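PDB 3H7A: short chain dehydrogenase from Rhodopseudomonas palustris, which probably catalyses an NAD(P)(H)-dependent oxidation or reduction, being a short-chain dehydrogenase. Local coordinates for residues I13-Y18 / E42-L47; N76-D79 / P83-V86; L128-G133 / R171-K176; A220-Q225 / M238-Y243. All coordinates share one frame; numbering follows the deposited sequence.

Contact 1 (I13-Y18 / E42-L47); sequences IGAGDY and EKLAPL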
loop_
_atom_site.group_PDB
_atom_site.type_symbol
_atom_site.label_atom_id
_atom_site.label_comp_id
_atom_site.label_asym_id
_atom_site.label_seq_id
_atom_site.Cartn_x
_atom_site.Cartn_y
_atom_site.Cartn_z
ATOM N N ILE B 13 2.216 -21.378 18.641
ATOM C CA ILE B 13 3.585 -20.998 18.959
ATOM C C ILE B 13 3.542 -19.592 19.542
ATOM O O ILE B 13 3.365 -18.615 18.823
ATOM C CB ILE B 13 4.539 -21.142 17.737
ATOM C CG1 ILE B 13 4.687 -22.624 17.372
ATOM C CG2 ILE B 13 5.912 -20.556 18.052
ATOM C CD1 ILE B 13 5.025 -22.894 15.925
ATOM N N GLY B 14 3.647 -19.514 20.870
ATOM C CA GLY B 14 3.540 -18.248 21.589
ATOM C C GLY B 14 2.254 -18.182 22.388
ATOM O O GLY B 14 1.423 -17.280 22.190
ATOM N N ALA B 15 2.084 -19.143 23.297
ATOM C CA ALA B 15 0.888 -19.205 24.138
ATOM C C ALA B 15 1.112 -18.582 25.519
ATOM O O ALA B 15 0.351 -18.834 26.455
ATOM C CB ALA B 15 0.408 -20.634 24.255
ATOM N N GLY B 16 2.138 -17.740 25.632
ATOM C CA GLY B 16 2.498 -17.126 26.908
ATOM C C GLY B 16 1.816 -15.817 27.269
ATOM O O GLY B 16 1.842 -15.408 28.430
ATOM N N ASP B 17 1.234 -15.141 26.282
ATOM C CA ASP B 17 0.465 -13.923 26.537
ATOM C C ASP B 17 -1.029 -14.219 26.590
ATOM O O ASP B 17 -1.450 -15.360 26.384
ATOM C CB ASP B 17 0.788 -12.804 25.518
ATOM C CG ASP B 17 0.540 -13.206 24.059
ATOM O OD1 ASP B 17 0.023 -14.300 23.776
ATOM O OD2 ASP B 17 0.876 -12.403 23.166
ATOM N N TYR B 18 -1.819 -13.186 26.854
ATOM C CA TYR B 18 -3.270 -13.324 26.898
ATOM C C TYR B 18 -3.875 -13.685 25.536
ATOM O O TYR B 18 -4.782 -14.510 25.465
ATOM C CB TYR B 18 -3.906 -12.058 27.473
ATOM C CG TYR B 18 -3.622 -11.866 28.938
ATOM C CD1 TYR B 18 -4.249 -12.667 29.898
ATOM C CD2 TYR B 18 -2.719 -10.895 29.368
ATOM C CE1 TYR B 18 -3.988 -12.505 31.251
ATOM C CE2 TYR B 18 -2.448 -10.719 30.721
ATOM C CZ TYR B 18 -3.089 -11.529 31.658
ATOM O OH TYR B 18 -2.830 -11.364 33.000
ATOM N N GLU B 42 6.077 -24.535 32.208
ATOM C CA GLU B 42 5.427 -24.696 33.503
ATOM C C GLU B 42 4.424 -23.571 33.791
ATOM O O GLU B 42 3.436 -23.791 34.484
ATOM C CB GLU B 42 6.470 -24.820 34.616
ATOM C CG GLU B 42 7.247 -26.149 34.569
ATOM C CD GLU B 42 8.440 -26.204 35.527
ATOM O OE1 GLU B 42 8.846 -27.329 35.903
ATOM O OE2 GLU B 42 8.977 -25.131 35.900
ATOM N N LYS B 43 4.660 -22.384 33.228
ATOM C CA LYS B 43 3.708 -21.263 33.315
ATOM C C LYS B 43 2.405 -21.473 32.523
ATOM O O LYS B 43 1.449 -20.718 32.685
ATOM C CB LYS B 43 4.378 -19.948 32.906
ATOM C CG LYS B 43 4.982 -19.158 34.061
ATOM C CD LYS B 43 5.725 -17.923 33.545
ATOM C CE LYS B 43 5.395 -16.667 34.360
ATOM N NZ LYS B 43 6.075 -16.656 35.683
ATOM N N LEU B 44 2.364 -22.511 31.688
ATOM C CA LEU B 44 1.133 -22.903 30.991
ATOM C C LEU B 44 0.175 -23.707 31.858
ATOM O O LEU B 44 -0.938 -23.992 31.427
ATOM C CB LEU B 44 1.444 -23.706 29.721
ATOM C CG LEU B 44 2.172 -22.981 28.593
ATOM C CD1 LEU B 44 2.904 -23.931 27.653
ATOM C CD2 LEU B 44 1.207 -22.082 27.835
ATOM N N ALA B 45 0.606 -24.084 33.062
ATOM C CA ALA B 45 -0.222 -24.905 33.964
ATOM C C ALA B 45 -1.621 -24.346 34.285
ATOM O O ALA B 45 -2.581 -25.111 34.258
ATOM C CB ALA B 45 0.542 -25.273 35.249
ATOM N N PRO B 46 -1.750 -23.030 34.585
ATOM C CA PRO B 46 -3.121 -22.508 34.680
ATOM C C PRO B 46 -3.969 -22.693 33.409
ATOM O O PRO B 46 -5.139 -23.080 33.518
ATOM C CB PRO B 46 -2.906 -21.020 34.985
ATOM C CG PRO B 46 -1.585 -20.978 35.665
ATOM C CD PRO B 46 -0.767 -21.977 34.911
ATOM N N LEU B 47 -3.381 -22.444 32.233
ATOM C CA LEU B 47 -4.079 -22.591 30.948
ATOM C C LEU B 47 -4.544 -24.026 30.710
ATOM O O LEU B 47 -5.687 -24.253 30.296
ATOM C CB LEU B 47 -3.207 -22.102 29.778
ATOM C CG LEU B 47 -3.780 -22.195 28.351
ATOM C CD1 LEU B 47 -5.080 -21.409 28.203
ATOM C CD2 LEU B 47 -2.750 -21.769 27.301
#
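Ala15, in the loop after strand 9-13, meets two leucines of segment 42-47, which leads into helix 45-53, and all three residues are buried. The segment 42-47 enters through a turn closed by its own backbone, Ala45 N donating to Glu42 O at 3.2 Å. Within that turn Leu44 does most of the touching. Its first torsion puts CG beside the backbone N and opposite the carbonyl carbon (chi1 -66°), which carries the branch toward the loop. Only one of its two methyls makes the approach: Leu44 CD2 lies 3.6 Å from Ala15 O and 3.9 Å from Ala15 CB, meeting backbone and side chain of the same residue, the latter an apolar contact. Leu44 also leans on Arg38, while Ala15 rests on Ala36, so strand 33-38 borders the contact. One turn further on, Leu47 brings its own CD2 to 4.4 Å from Ala15 O, a looser approach. It packs as well on Ala21, Ala24 and Lys25, joining the new helix to helix 18-29. The loop belongs to the glycine-rich segment with which Rossmann-fold dehydrogenases typically hold the dinucleotide. Polar bonds help to hold the loop: Asp17 OD1 caps Gly20 N at the start of helix 18-29, and Gly14 O accepts Asn90 ND2. Against that framework the leucine contacts are van der Waals only, so they have no preferred direction, and the small alanine side chain lets a leucine methyl come right up to the main chain.

Contact 2 (N76-D79 / P83-V86); sequences NAAD and PLEV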
loop_
_atom_site.group_PDB
_atom_site.type_symbol
_atom_site.label_atom_id
_atom_site.label_comp_id
_atom_site.label_asym_id
_atom_site.label_seq_id
_atom_site.Cartn_x
_atom_site.Cartn_y
_atom_site.Cartn_z
ATOM N N ASN B 76 6.721 -31.511 14.747
ATOM C CA ASN B 76 6.758 -32.954 14.534
ATOM C C ASN B 76 5.990 -33.707 15.626
ATOM O O ASN B 76 5.235 -34.633 15.322
ATOM C CB ASN B 76 8.197 -33.457 14.492
ATOM C CG ASN B 76 8.877 -33.192 13.170
ATOM O OD1 ASN B 76 8.230 -32.880 12.169
ATOM N ND2 ASN B 76 10.203 -33.318 13.155
ATOM N N ALA B 77 6.180 -33.299 16.882
ATOM C CA ALA B 77 5.436 -33.849 18.025
ATOM C C ALA B 77 3.934 -33.647 17.888
ATOM O O ALA B 77 3.161 -34.579 18.140
ATOM C CB ALA B 77 5.937 -33.250 19.332
ATOM N N ALA B 78 3.526 -32.442 17.471
ATOM C CA ALA B 78 2.108 -32.128 17.285
ATOM C C ALA B 78 1.513 -32.982 16.190
ATOM O O ALA B 78 0.475 -33.601 16.398
ATOM C CB ALA B 78 1.875 -30.636 17.004
ATOM N N ASP B 79 2.193 -33.067 15.048
ATOM C CA ASP B 79 1.706 -33.882 13.944
ATOM C C ASP B 79 1.666 -35.391 14.262
ATOM O O ASP B 79 0.806 -36.115 13.750
ATOM C CB ASP B 79 2.529 -33.639 12.675
ATOM C CG ASP B 79 1.859 -34.207 11.446
ATOM O OD1 ASP B 79 0.745 -33.758 11.103
ATOM O OD2 ASP B 79 2.435 -35.112 10.820
ATOM N N PRO B 83 -2.927 -35.392 13.099
ATOM C CA PRO B 83 -2.592 -34.525 11.968
ATOM C C PRO B 83 -2.617 -33.033 12.303
ATOM O O PRO B 83 -3.617 -32.517 12.810
ATOM C CB PRO B 83 -3.680 -34.860 10.951
ATOM C CG PRO B 83 -3.970 -36.294 11.205
ATOM C CD PRO B 83 -3.842 -36.477 12.686
ATOM N N LEU B 84 -1.486 -32.372 12.071
ATOM C CA LEU B 84 -1.361 -30.942 12.276
ATOM C C LEU B 84 -2.203 -30.195 11.239
ATOM O O LEU B 84 -1.919 -30.258 10.038
ATOM C CB LEU B 84 0.115 -30.521 12.192
ATOM C CG LEU B 84 0.405 -29.027 12.379
ATOM C CD1 LEU B 84 0.089 -28.554 13.768
ATOM C CD2 LEU B 84 1.847 -28.764 12.068
ATOM N N GLU B 85 -3.241 -29.503 11.708
ATOM C CA GLU B 85 -4.175 -28.794 10.812
ATOM C C GLU B 85 -4.101 -27.274 10.812
ATOM O O GLU B 85 -4.465 -26.639 9.823
ATOM C CB GLU B 85 -5.611 -29.235 11.060
ATOM C CG GLU B 85 -5.974 -30.339 10.111
ATOM C CD GLU B 85 -7.256 -31.031 10.444
ATOM O OE1 GLU B 85 -8.180 -30.365 10.968
ATOM O OE2 GLU B 85 -7.331 -32.253 10.162
ATOM N N VAL B 86 -3.668 -26.696 11.929
ATOM C CA VAL B 86 -3.539 -25.247 12.055
ATOM C C VAL B 86 -2.265 -24.935 12.832
ATOM O O VAL B 86 -2.043 -25.520 13.878
ATOM C CB VAL B 86 -4.761 -24.624 12.782
ATOM C CG1 VAL B 86 -4.656 -23.089 12.861
ATOM C CG2 VAL B 86 -6.058 -25.004 12.099
#
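Ala78 and Asp79, near the end of helix 68-81, face Leu84 at the start of strand 84-89, across the tight connection between them. Earlier in the helix Asn76 turns from the strand and hydrogen-bonds through OD1 to Arg127 NH2 of helix 104-132. Ala78 supplies the apolar half of the contact: its CB lies 4.2 Å from Leu84 CD1, a methyl of a side chain that also packs on Thr9, Ala11 and Leu128. Asp79 supplies the polar half. With CG opposite the backbone N (chi1 -166°), the carboxylate reaches the start of the strand, and Leu84 N donates to Asp79 OD1 at 2.8 Å. The bond is almost straight, 178° at the hydrogen, and uses the anti lone pair, the one directed away from OD2. The same oxygen lies 3.5 Å from Leu84 CB and takes a second hydrogen bond from His132 NE2 at the end of helix 104-132. Replacing Asp79 with alanine removes the carboxylate, and Leu84 N and His132 NE2 would probably both lose this acceptor, leaving the connection less firmly tied. One carboxylate oxygen thus secures the first strand amide and a histidine of the next helix, tying helix 68-81 to strand 84-89 of this Rossmann fold by directional bonds, with the Ala78-Leu84 methyl contact beside them.

Contact 3 (L128-G133 / R171-K176); sequences LMLAHG and RELMPK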
loop_
_atom_site.group_PDB
_atom_site.type_symbol
_atom_site.label_atom_id
_atom_site.label_comp_id
_atom_site.label_asym_id
_atom_site.label_seq_id
_atom_site.Cartn_x
_atom_site.Cartn_y
_atom_site.Cartn_z
ATOM N N LEU B 128 4.749 -30.653 7.049
ATOM C CA LEU B 128 3.816 -31.587 7.683
ATOM C C LEU B 128 2.422 -31.574 7.059
ATOM O O LEU B 128 1.854 -32.642 6.800
ATOM C CB LEU B 128 3.732 -31.323 9.186
ATOM C CG LEU B 128 5.050 -31.476 9.940
ATOM C CD1 LEU B 128 4.983 -30.783 11.274
ATOM C CD2 LEU B 128 5.443 -32.927 10.112
ATOM N N MET B 129 1.886 -30.376 6.798
ATOM C CA MET B 129 0.520 -30.223 6.288
ATOM C C MET B 129 0.338 -30.711 4.846
ATOM O O MET B 129 -0.698 -31.296 4.513
ATOM C CB MET B 129 0.057 -28.764 6.397
ATOM C CG MET B 129 -0.258 -28.285 7.791
ATOM S SD MET B 129 -0.289 -26.476 7.871
ATOM C CE MET B 129 -0.793 -26.287 9.566
ATOM N N LEU B 130 1.348 -30.487 4.000
ATOM C CA LEU B 130 1.298 -30.911 2.599
ATOM C C LEU B 130 1.172 -32.434 2.441
ATOM O O LEU B 130 0.533 -32.918 1.497
ATOM C CB LEU B 130 2.499 -30.371 1.807
ATOM C CG LEU B 130 2.436 -28.885 1.406
ATOM C CD1 LEU B 130 3.808 -28.352 0.985
ATOM C CD2 LEU B 130 1.424 -28.633 0.313
ATOM N N ALA B 131 1.759 -33.175 3.381
ATOM C CA ALA B 131 1.590 -34.625 3.458
ATOM C C ALA B 131 0.131 -35.035 3.706
ATOM O O ALA B 131 -0.296 -36.104 3.260
ATOM C CB ALA B 131 2.502 -35.199 4.531
ATOM N N HIS B 132 -0.628 -34.189 4.409
ATOM C CA HIS B 132 -2.056 -34.425 4.642
ATOM C C HIS B 132 -2.922 -33.782 3.570
ATOM O O HIS B 132 -4.129 -34.046 3.498
ATOM C CB HIS B 132 -2.488 -33.937 6.032
ATOM C CG HIS B 132 -1.695 -34.530 7.155
ATOM N ND1 HIS B 132 -1.774 -35.862 7.502
ATOM C CD2 HIS B 132 -0.812 -33.969 8.014
ATOM C CE1 HIS B 132 -0.971 -36.096 8.524
ATOM N NE2 HIS B 132 -0.375 -34.965 8.854
ATOM N N GLY B 133 -2.304 -32.926 2.752
ATOM C CA GLY B 133 -2.972 -32.270 1.627
ATOM C C GLY B 133 -3.834 -31.072 1.963
ATOM O O GLY B 133 -4.574 -30.597 1.105
ATOM N N ARG B 171 1.554 -17.258 -1.830
ATOM C CA ARG B 171 1.565 -17.352 -3.273
ATOM C C ARG B 171 1.847 -18.798 -3.704
ATOM O O ARG B 171 1.230 -19.286 -4.640
ATOM C CB ARG B 171 2.580 -16.382 -3.901
ATOM C CG ARG B 171 2.416 -14.899 -3.550
ATOM C CD ARG B 171 1.213 -14.199 -4.178
ATOM N NE ARG B 171 1.144 -14.375 -5.626
ATOM C CZ ARG B 171 0.090 -14.047 -6.374
ATOM N NH1 ARG B 171 0.119 -14.262 -7.684
ATOM N NH2 ARG B 171 -0.992 -13.509 -5.819
ATOM N N GLU B 172 2.741 -19.481 -2.985
ATOM C CA GLU B 172 3.115 -20.871 -3.288
ATOM C C GLU B 172 2.097 -21.936 -2.840
ATOM O O GLU B 172 1.847 -22.903 -3.564
ATOM C CB GLU B 172 4.494 -21.201 -2.707
ATOM C CG GLU B 172 5.140 -22.452 -3.318
ATOM C CD GLU B 172 6.400 -22.950 -2.594
ATOM O OE1 GLU B 172 7.111 -22.143 -1.954
ATOM O OE2 GLU B 172 6.688 -24.171 -2.686
ATOM N N LEU B 173 1.509 -21.750 -1.661
ATOM C CA LEU B 173 0.774 -22.832 -0.994
ATOM C C LEU B 173 -0.739 -22.703 -1.007
ATOM O O LEU B 173 -1.427 -23.704 -0.827
ATOM C CB LEU B 173 1.279 -23.032 0.446
ATOM C CG LEU B 173 2.797 -23.146 0.671
ATOM C CD1 LEU B 173 3.124 -23.036 2.151
ATOM C CD2 LEU B 173 3.405 -24.410 0.080
ATOM N N MET B 174 -1.268 -21.495 -1.209
ATOM C CA MET B 174 -2.716 -21.353 -1.358
ATOM C C MET B 174 -3.280 -22.212 -2.516
ATOM O O MET B 174 -4.286 -22.904 -2.304
ATOM C CB MET B 174 -3.179 -19.881 -1.386
ATOM C CG MET B 174 -3.365 -19.259 0.023
ATOM S SD MET B 174 -3.837 -17.541 -0.115
ATOM C CE MET B 174 -4.737 -17.288 1.400
ATOM N N PRO B 175 -2.615 -22.242 -3.710
ATOM C CA PRO B 175 -3.112 -23.215 -4.708
ATOM C C PRO B 175 -2.899 -24.689 -4.346
ATOM O O PRO B 175 -3.412 -25.561 -5.050
ATOM C CB PRO B 175 -2.293 -22.885 -5.968
ATOM C CG PRO B 175 -1.734 -21.519 -5.727
ATOM C CD PRO B 175 -1.482 -21.466 -4.262
ATOM N N LYS B 176 -2.156 -24.955 -3.272
ATOM C CA LYS B 176 -1.861 -26.316 -2.825
ATOM C C LYS B 176 -2.637 -26.651 -1.556
ATOM O O LYS B 176 -2.247 -27.548 -0.805
ATOM C CB LYS B 176 -0.359 -26.499 -2.586
ATOM C CG LYS B 176 0.497 -26.305 -3.822
ATOM C CD LYS B 176 1.866 -26.928 -3.648
ATOM C CE LYS B 176 2.747 -26.639 -4.851
ATOM N NZ LYS B 176 3.277 -25.249 -4.807
#
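Leu130 and Leu173 share a first torsion, CG opposite the carbonyl carbon (chi1 -77° and -49°), and each sends its branch toward the other from the end of its helix. Their side chains cross at about a right angle and meet through single methyls, Leu130 CD1 standing 4.1 Å from Leu173 CD2. The other methyl of Leu130 serves Lys176: CD2 lies 4.0 Å from Lys176 CB and equally far from Lys176 O, so the leucine touches both Leu173 and the last turn before strand 178-185. Only the base of the lysine takes part here. Its amino end leads off from the contact and is modelled in two conformers, which leaves any bond it makes doubtful. Gly133 follows helix 104-132 with a positive phi of 80°, which suits glycine, and its N makes weak bonds to the carbonyls of Met129 and Leu130. Gly133 O accepts Asn177 ND2, a polar tie between the two segments' ends. Ile178 of strand 178-185 packs on both leucines. A second subunit also reaches them, its Leu100 packing on Leu130 and its Ile99 on Leu173, while Glu172 OE1 accepts its Ile99 N. The ends of helices 104-132 and 153-173 therefore meet next to strand 178-185 at a subunit interface, as is usual for the corresponding helices in this family.

Contact 4 (A220-Q225 / M238-Y243); sequences AGAYWQ and MEIRPY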
loop_
_atom_site.group_PDB
_atom_site.type_symbol
_atom_site.label_atom_id
_atom_site.label_comp_id
_atom_site.label_asym_id
_atom_site.label_seq_id
_atom_site.Cartn_x
_atom_site.Cartn_y
_atom_site.Cartn_z
ATOM N N ALA B 220 -8.731 -14.168 19.066
ATOM C CA ALA B 220 -9.008 -15.593 18.918
ATOM C C ALA B 220 -10.210 -15.804 18.011
ATOM O O ALA B 220 -10.197 -16.708 17.171
ATOM C CB ALA B 220 -9.235 -16.235 20.270
ATOM N N GLY B 221 -11.219 -14.940 18.169
ATOM C CA GLY B 221 -12.408 -14.921 17.324
ATOM C C GLY B 221 -12.071 -14.668 15.875
ATOM O O GLY B 221 -12.566 -15.377 14.995
ATOM N N ALA B 222 -11.208 -13.674 15.632
ATOM C CA ALA B 222 -10.721 -13.350 14.276
ATOM C C ALA B 222 -9.940 -14.504 13.630
ATOM O O ALA B 222 -10.111 -14.798 12.442
ATOM C CB ALA B 222 -9.881 -12.068 14.298
ATOM N N TYR B 223 -9.094 -15.170 14.415
ATOM C CA TYR B 223 -8.399 -16.344 13.916
ATOM C C TYR B 223 -9.369 -17.473 13.604
ATOM O O TYR B 223 -9.196 -18.187 12.604
ATOM C CB TYR B 223 -7.343 -16.804 14.904
ATOM C CG TYR B 223 -6.018 -16.138 14.697
ATOM C CD1 TYR B 223 -5.455 -16.073 13.426
ATOM C CD2 TYR B 223 -5.321 -15.573 15.764
ATOM C CE1 TYR B 223 -4.240 -15.460 13.214
ATOM C CE2 TYR B 223 -4.085 -14.970 15.567
ATOM C CZ TYR B 223 -3.557 -14.927 14.273
ATOM O OH TYR B 223 -2.348 -14.343 14.015
ATOM N N TRP B 224 -10.396 -17.620 14.447
ATOM C CA TRP B 224 -11.457 -18.597 14.177
ATOM C C TRP B 224 -12.231 -18.242 12.901
ATOM O O TRP B 224 -12.524 -19.118 12.086
ATOM C CB TRP B 224 -12.405 -18.793 15.377
ATOM C CG TRP B 224 -13.398 -19.924 15.110
ATOM C CD1 TRP B 224 -14.745 -19.808 14.922
ATOM C CD2 TRP B 224 -13.092 -21.321 14.948
ATOM N NE1 TRP B 224 -15.301 -21.048 14.668
ATOM C CE2 TRP B 224 -14.307 -21.990 14.680
ATOM C CE3 TRP B 224 -11.909 -22.073 15.022
ATOM C CZ2 TRP B 224 -14.372 -23.371 14.471
ATOM C CZ3 TRP B 224 -11.975 -23.447 14.829
ATOM C CH2 TRP B 224 -13.199 -24.081 14.540
ATOM N N GLN B 225 -12.522 -16.955 12.715
ATOM C CA GLN B 225 -13.115 -16.481 11.471
ATOM C C GLN B 225 -12.268 -16.869 10.243
ATOM O O GLN B 225 -12.798 -17.384 9.256
ATOM C CB GLN B 225 -13.333 -14.970 11.524
ATOM C CG GLN B 225 -14.157 -14.439 10.357
ATOM C CD GLN B 225 -13.822 -13.007 9.983
ATOM O OE1 GLN B 225 -13.853 -12.643 8.805
ATOM N NE2 GLN B 225 -13.510 -12.186 10.984
ATOM N N MET B 238 -5.649 -9.494 7.057
ATOM C CA MET B 238 -6.807 -8.875 7.682
ATOM C C MET B 238 -6.292 -8.050 8.850
ATOM O O MET B 238 -5.393 -8.493 9.565
ATOM C CB MET B 238 -7.750 -9.973 8.180
ATOM C CG MET B 238 -9.181 -9.547 8.261
ATOM S SD MET B 238 -10.342 -10.864 8.615
ATOM C CE MET B 238 -10.007 -11.221 10.332
ATOM N N GLU B 239 -6.837 -6.851 9.042
ATOM C CA GLU B 239 -6.443 -6.012 10.176
ATOM C C GLU B 239 -7.620 -5.756 11.107
ATOM O O GLU B 239 -8.707 -5.426 10.645
ATOM C CB GLU B 239 -5.832 -4.679 9.714
ATOM C CG GLU B 239 -5.261 -3.866 10.876
ATOM C CD GLU B 239 -4.579 -2.559 10.475
ATOM O OE1 GLU B 239 -4.403 -2.288 9.264
ATOM O OE2 GLU B 239 -4.211 -1.803 11.406
ATOM N N ILE B 240 -7.397 -5.914 12.411
ATOM C CA ILE B 240 -8.427 -5.663 13.416
ATOM C C ILE B 240 -7.948 -4.635 14.428
ATOM O O ILE B 240 -6.750 -4.512 14.660
ATOM C CB ILE B 240 -8.851 -6.972 14.148
ATOM C CG1 ILE B 240 -7.628 -7.723 14.702
ATOM C CG2 ILE B 240 -9.606 -7.853 13.204
ATOM C CD1 ILE B 240 -7.957 -8.991 15.494
ATOM N N ARG B 241 -8.884 -3.880 14.999
ATOM C CA ARG B 241 -8.624 -3.008 16.157
ATOM C C ARG B 241 -9.934 -2.708 16.917
ATOM O O ARG B 241 -11.020 -2.789 16.319
ATOM C CB ARG B 241 -7.863 -1.727 15.773
ATOM C CG ARG B 241 -8.428 -0.940 14.632
ATOM C CD ARG B 241 -7.928 0.491 14.677
ATOM N NE ARG B 241 -8.378 1.168 15.895
ATOM C CZ ARG B 241 -8.299 2.480 16.113
ATOM N NH1 ARG B 241 -7.783 3.290 15.193
ATOM N NH2 ARG B 241 -8.743 2.984 17.258
ATOM N N PRO B 242 -9.846 -2.416 18.239
ATOM C CA PRO B 242 -11.065 -2.115 19.022
ATOM C C PRO B 242 -11.548 -0.663 18.933
ATOM O O PRO B 242 -10.749 0.237 18.633
ATOM C CB PRO B 242 -10.645 -2.441 20.459
ATOM C CG PRO B 242 -9.161 -2.186 20.487
ATOM C CD PRO B 242 -8.633 -2.393 19.084
ATOM N N TYR B 243 -12.840 -0.443 19.199
ATOM C CA TYR B 243 -13.433 0.916 19.162
ATOM C C TYR B 243 -14.302 1.256 20.385
ATOM O O TYR B 243 -14.683 0.377 21.167
ATOM C CB TYR B 243 -14.222 1.156 17.856
ATOM C CG TYR B 243 -13.393 0.990 16.599
ATOM C CD1 TYR B 243 -13.378 -0.226 15.907
ATOM C CD2 TYR B 243 -12.603 2.038 16.114
ATOM C CE1 TYR B 243 -12.604 -0.394 14.758
ATOM C CE2 TYR B 243 -11.822 1.882 14.968
ATOM C CZ TYR B 243 -11.828 0.663 14.293
ATOM O OH TYR B 243 -11.059 0.492 13.158
#
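Ala222 of helix 216-228 packs on Met238 and Ile240 of strand 237-240, the last helix and last strand of the Rossmann fold, the strand being outermost in the sheet within this chain; their short segments run antiparallel at 158°, axes 10.4 Å apart. Met238 starts with CG opposite the backbone N (chi1 -154°), runs extended through SD, then bends at chi3 (72°). That final turn brings its methyl to the helix, CE 4.1 Å from Ala222 CB, while the Met238 and Gln225 side chains cross obliquely. Shortening Met238 to alanine takes away the methyl that meets Ala222 and would probably open a gap between strand and helix there. Thr235 of the third subunit packs on both Met238 and Ile240, so a neighbouring chain also touches these two residues. From strand 178-185, Leu183 packs on Met238 and Ile185 on Ile240. Ile240 adopts the less common first torsion, CG1 held between the backbone N and the carbonyl carbon (chi1 52°), and extends from there, placing Ile240 CD1 3.8 Å from Ala222 CB.

In the fold
Along the chain the four contacts come in series: none nests in another and none crosses. Contact 1 closes first, joining the loop after strand 9-13 to the segment leading into helix 45-53, beside strand 33-38. Contact 2 follows as a short helix-to-strand return, leading into strand 84-89. Contact 3 closes a longer excursion through strand 135-142, pairing the ends of two helices; it touches contact 2 through the shared carboxylate and through Met129 packing on Leu84. Contact 4 closes the link from helix 216-228 to strand 237-240. Contacts 1 and 3 lie on opposite sides of the chain's centre, their centres about 29 Å apart, while contacts 2 and 4 reach the same parallel sheet.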